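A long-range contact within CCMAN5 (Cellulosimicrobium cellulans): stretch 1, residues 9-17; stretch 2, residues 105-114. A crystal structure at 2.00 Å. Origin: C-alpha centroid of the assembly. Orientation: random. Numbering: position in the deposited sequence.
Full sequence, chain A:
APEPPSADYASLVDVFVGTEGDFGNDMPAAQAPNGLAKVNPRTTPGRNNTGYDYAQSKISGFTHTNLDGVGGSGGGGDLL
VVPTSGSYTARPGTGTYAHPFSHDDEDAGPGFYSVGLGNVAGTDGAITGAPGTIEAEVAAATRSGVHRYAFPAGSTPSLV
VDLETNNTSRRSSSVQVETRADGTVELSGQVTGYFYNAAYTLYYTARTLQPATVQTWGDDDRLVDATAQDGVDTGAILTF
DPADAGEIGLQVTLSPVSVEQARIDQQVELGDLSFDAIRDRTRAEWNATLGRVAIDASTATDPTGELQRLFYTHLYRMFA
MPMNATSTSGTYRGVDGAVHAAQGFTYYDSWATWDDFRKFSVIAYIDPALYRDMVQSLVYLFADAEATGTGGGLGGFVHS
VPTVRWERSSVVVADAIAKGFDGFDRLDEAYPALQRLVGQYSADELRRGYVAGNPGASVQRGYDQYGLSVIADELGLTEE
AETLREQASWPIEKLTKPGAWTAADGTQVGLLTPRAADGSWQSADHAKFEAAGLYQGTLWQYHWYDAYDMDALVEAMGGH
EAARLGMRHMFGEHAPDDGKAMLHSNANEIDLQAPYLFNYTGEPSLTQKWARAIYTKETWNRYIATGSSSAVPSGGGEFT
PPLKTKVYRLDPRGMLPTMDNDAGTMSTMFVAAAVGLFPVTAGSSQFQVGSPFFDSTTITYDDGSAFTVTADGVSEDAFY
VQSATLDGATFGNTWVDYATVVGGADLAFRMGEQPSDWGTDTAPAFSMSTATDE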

# COMPACT_ATOMS: atom_id res chain seq x y z
N TYR A 9 -0.24 21.53 -4.03
CA TYR A 9 -0.12 20.20 -4.62
C TYR A 9 -1.36 19.36 -4.38
O TYR A 9 -1.74 18.54 -5.23
CB TYR A 9 1.11 19.49 -4.08
CG TYR A 9 2.42 20.16 -4.43
CD1 TYR A 9 2.95 20.07 -5.72
CD2 TYR A 9 3.13 20.91 -3.47
CE1 TYR A 9 4.14 20.69 -6.05
CE2 TYR A 9 4.33 21.54 -3.80
CZ TYR A 9 4.82 21.41 -5.10
OH TYR A 9 6.00 22.01 -5.46
N ALA A 10 -2.02 19.59 -3.25
CA ALA A 10 -3.26 18.88 -2.92
C ALA A 10 -4.31 18.95 -4.05
O ALA A 10 -5.01 17.97 -4.29
CB ALA A 10 -3.84 19.38 -1.60
N SER A 11 -4.38 20.07 -4.75
CA SER A 11 -5.33 20.25 -5.86
C SER A 11 -5.04 19.33 -7.05
O SER A 11 -5.93 19.07 -7.88
CB SER A 11 -5.35 21.71 -6.33
OG SER A 11 -4.07 22.08 -6.84
N LEU A 12 -3.81 18.84 -7.14
CA LEU A 12 -3.42 17.93 -8.23
C LEU A 12 -3.75 16.45 -8.00
O LEU A 12 -3.85 15.67 -8.95
CB LEU A 12 -1.93 18.09 -8.58
CG LEU A 12 -1.46 19.46 -9.04
CD1 LEU A 12 0.04 19.39 -9.34
CD2 LEU A 12 -2.25 19.98 -10.29
N VAL A 13 -3.90 16.07 -6.73
CA VAL A 13 -4.33 14.73 -6.33
C VAL A 13 -5.78 14.46 -6.75
O VAL A 13 -6.69 15.27 -6.50
CB VAL A 13 -4.15 14.55 -4.79
CG1 VAL A 13 -4.69 13.21 -4.29
CG2 VAL A 13 -2.69 14.69 -4.40
N ASP A 14 -6.00 13.31 -7.40
CA ASP A 14 -7.35 12.84 -7.67
C ASP A 14 -7.64 11.60 -6.80
O ASP A 14 -7.28 10.47 -7.17
CB ASP A 14 -7.50 12.52 -9.17
CG ASP A 14 -8.94 12.17 -9.57
OD1 ASP A 14 -9.81 11.89 -8.70
OD2 ASP A 14 -9.19 12.14 -10.80
N VAL A 15 -8.32 11.80 -5.67
CA VAL A 15 -8.58 10.70 -4.73
C VAL A 15 -9.56 9.64 -5.28
O VAL A 15 -9.79 8.63 -4.63
CB VAL A 15 -9.06 11.19 -3.32
CG1 VAL A 15 -8.05 12.15 -2.68
CG2 VAL A 15 -10.46 11.81 -3.39
N PHE A 16 -10.12 9.88 -6.45
CA PHE A 16 -11.05 8.91 -7.04
C PHE A 16 -10.36 7.92 -7.95
O PHE A 16 -10.95 6.91 -8.33
CB PHE A 16 -12.19 9.62 -7.76
CG PHE A 16 -13.12 10.33 -6.82
CD1 PHE A 16 -13.98 9.61 -5.99
CD2 PHE A 16 -13.13 11.71 -6.78
CE1 PHE A 16 -14.84 10.26 -5.12
CE2 PHE A 16 -13.99 12.38 -5.91
CZ PHE A 16 -14.84 11.66 -5.08
N VAL A 17 -9.10 8.19 -8.28
CA VAL A 17 -8.33 7.27 -9.09
C VAL A 17 -8.22 5.94 -8.36
O VAL A 17 -7.78 5.89 -7.21
CB VAL A 17 -6.95 7.84 -9.44
CG1 VAL A 17 -6.00 6.71 -9.94
CG2 VAL A 17 -7.12 8.95 -10.49
N ASP A 105 -22.54 15.92 -7.71
CA ASP A 105 -22.70 16.56 -6.41
C ASP A 105 -21.80 15.86 -5.38
O ASP A 105 -22.27 15.32 -4.39
CB ASP A 105 -24.18 16.54 -5.98
CG ASP A 105 -24.48 17.49 -4.83
OD1 ASP A 105 -23.71 18.45 -4.65
OD2 ASP A 105 -25.50 17.32 -4.13
N GLU A 106 -20.50 15.87 -5.65
CA GLU A 106 -19.51 15.14 -4.87
C GLU A 106 -18.18 15.82 -5.15
O GLU A 106 -17.88 16.15 -6.31
CB GLU A 106 -19.44 13.68 -5.32
CG GLU A 106 -18.52 12.78 -4.51
CD GLU A 106 -18.30 11.42 -5.17
OE1 GLU A 106 -18.07 11.38 -6.40
OE2 GLU A 106 -18.34 10.37 -4.45
N ASP A 107 -17.38 16.00 -4.10
CA ASP A 107 -16.10 16.71 -4.14
C ASP A 107 -15.16 16.17 -3.05
O ASP A 107 -15.57 16.02 -1.90
CB ASP A 107 -16.37 18.21 -3.92
CG ASP A 107 -15.13 19.07 -4.05
OD1 ASP A 107 -14.26 18.77 -4.91
OD2 ASP A 107 -15.04 20.08 -3.31
N ALA A 108 -13.92 15.86 -3.40
CA ALA A 108 -12.97 15.35 -2.44
C ALA A 108 -11.54 15.65 -2.86
O ALA A 108 -11.26 15.95 -4.02
CB ALA A 108 -13.17 13.80 -2.21
N GLY A 109 -10.65 15.58 -1.89
CA GLY A 109 -9.22 15.81 -2.09
C GLY A 109 -8.54 15.61 -0.75
O GLY A 109 -9.21 15.27 0.24
N PRO A 110 -7.21 15.83 -0.70
CA PRO A 110 -6.44 15.47 0.50
C PRO A 110 -6.98 16.05 1.81
O PRO A 110 -6.92 17.25 2.04
CB PRO A 110 -5.03 16.00 0.16
CG PRO A 110 -4.93 15.79 -1.30
CD PRO A 110 -6.31 16.19 -1.82
N GLY A 111 -7.52 15.17 2.65
CA GLY A 111 -8.04 15.54 3.97
C GLY A 111 -9.55 15.69 4.08
O GLY A 111 -10.07 15.91 5.18
N PHE A 112 -10.26 15.58 2.96
CA PHE A 112 -11.70 15.88 2.95
C PHE A 112 -12.49 15.06 1.96
O PHE A 112 -11.96 14.63 0.95
CB PHE A 112 -11.96 17.39 2.79
CG PHE A 112 -11.91 17.90 1.36
CD1 PHE A 112 -10.70 18.16 0.74
CD2 PHE A 112 -13.08 18.15 0.66
CE1 PHE A 112 -10.63 18.65 -0.56
CE2 PHE A 112 -13.05 18.63 -0.66
CZ PHE A 112 -11.81 18.87 -1.27
N TYR A 113 -13.77 14.86 2.25
CA TYR A 113 -14.71 14.35 1.26
C TYR A 113 -16.10 14.96 1.48
O TYR A 113 -16.55 15.13 2.62
CB TYR A 113 -14.76 12.82 1.32
CG TYR A 113 -15.85 12.20 0.48
CD1 TYR A 113 -17.16 12.13 0.96
CD2 TYR A 113 -15.58 11.69 -0.77
CE1 TYR A 113 -18.17 11.57 0.21
CE2 TYR A 113 -16.58 11.12 -1.54
CZ TYR A 113 -17.88 11.06 -1.04
OH TYR A 113 -18.89 10.52 -1.79
N SER A 114 -16.78 15.33 0.39
CA SER A 114 -18.12 15.94 0.50
C SER A 114 -19.05 15.38 -0.58
O SER A 114 -18.61 15.08 -1.70
CB SER A 114 -18.03 17.47 0.44
OG SER A 114 -16.95 17.99 1.23
O HOH W 1 -9.18 14.67 -5.62

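What does Phe16 rest on? Its CA-to-CB bond points toward the second stretch, and with chi1 in the m well the ring reaches three residues. Its tip, Phe16 CZ, lies 3.5 Å from Glu106 CD, 4.0 Å from Ala108 CB and 4.0 Å from Tyr113 CE2. Tyr113 meets the ring at its edge, near the ring plane. The site is braced from within: Tyr113 OH donates a 2.7 Å hydrogen bond to Glu106 OE2, tying together two of the side chains that Phe16 touches.

How does Pro110 fill its place? It is the second residue of the type II turn from Gly109 to Phe112, against the first part of the other stretch. Pro110 CG packs 3.8 Å from Ala10 CB and 3.8 Å from Val13 CB, while Pro110 CD approaches Ala10 O at 3.3 Å. Ala10 O also accepts a backbone hydrogen bond from Val13 N (3.3 Å), a local link between the two residues that touch Pro110 CG.

What does Val15 do between these two sites? Its CA-to-CB bond points toward the second stretch: Val15 CG2 packs 3.6 Å from Ala108 CB, and Val15 CG1 lies 3.9 Å from Gly109 CA. Ala108 CB thus serves both Val15 and Phe16. Just before them, Asp14 OD1 accepts a 3.0 Å hydrogen bond from Phe16 N within the type I turn from Asp14 to Val17, whose ends are joined by Val17 N to Asp14 O at 3.1 Å.

Is there any polar link across the contact? No direct hydrogen bond joins the stretches, but a water bridges them. Its oxygen accepts from Val15 N at 3.0 Å and lies within hydrogen-bonding distance of Val13 O (2.7 Å) and Ala108 O (2.9 Å). Backbone groups on both sides are therefore linked through solvent, alongside packing that is largely apolar.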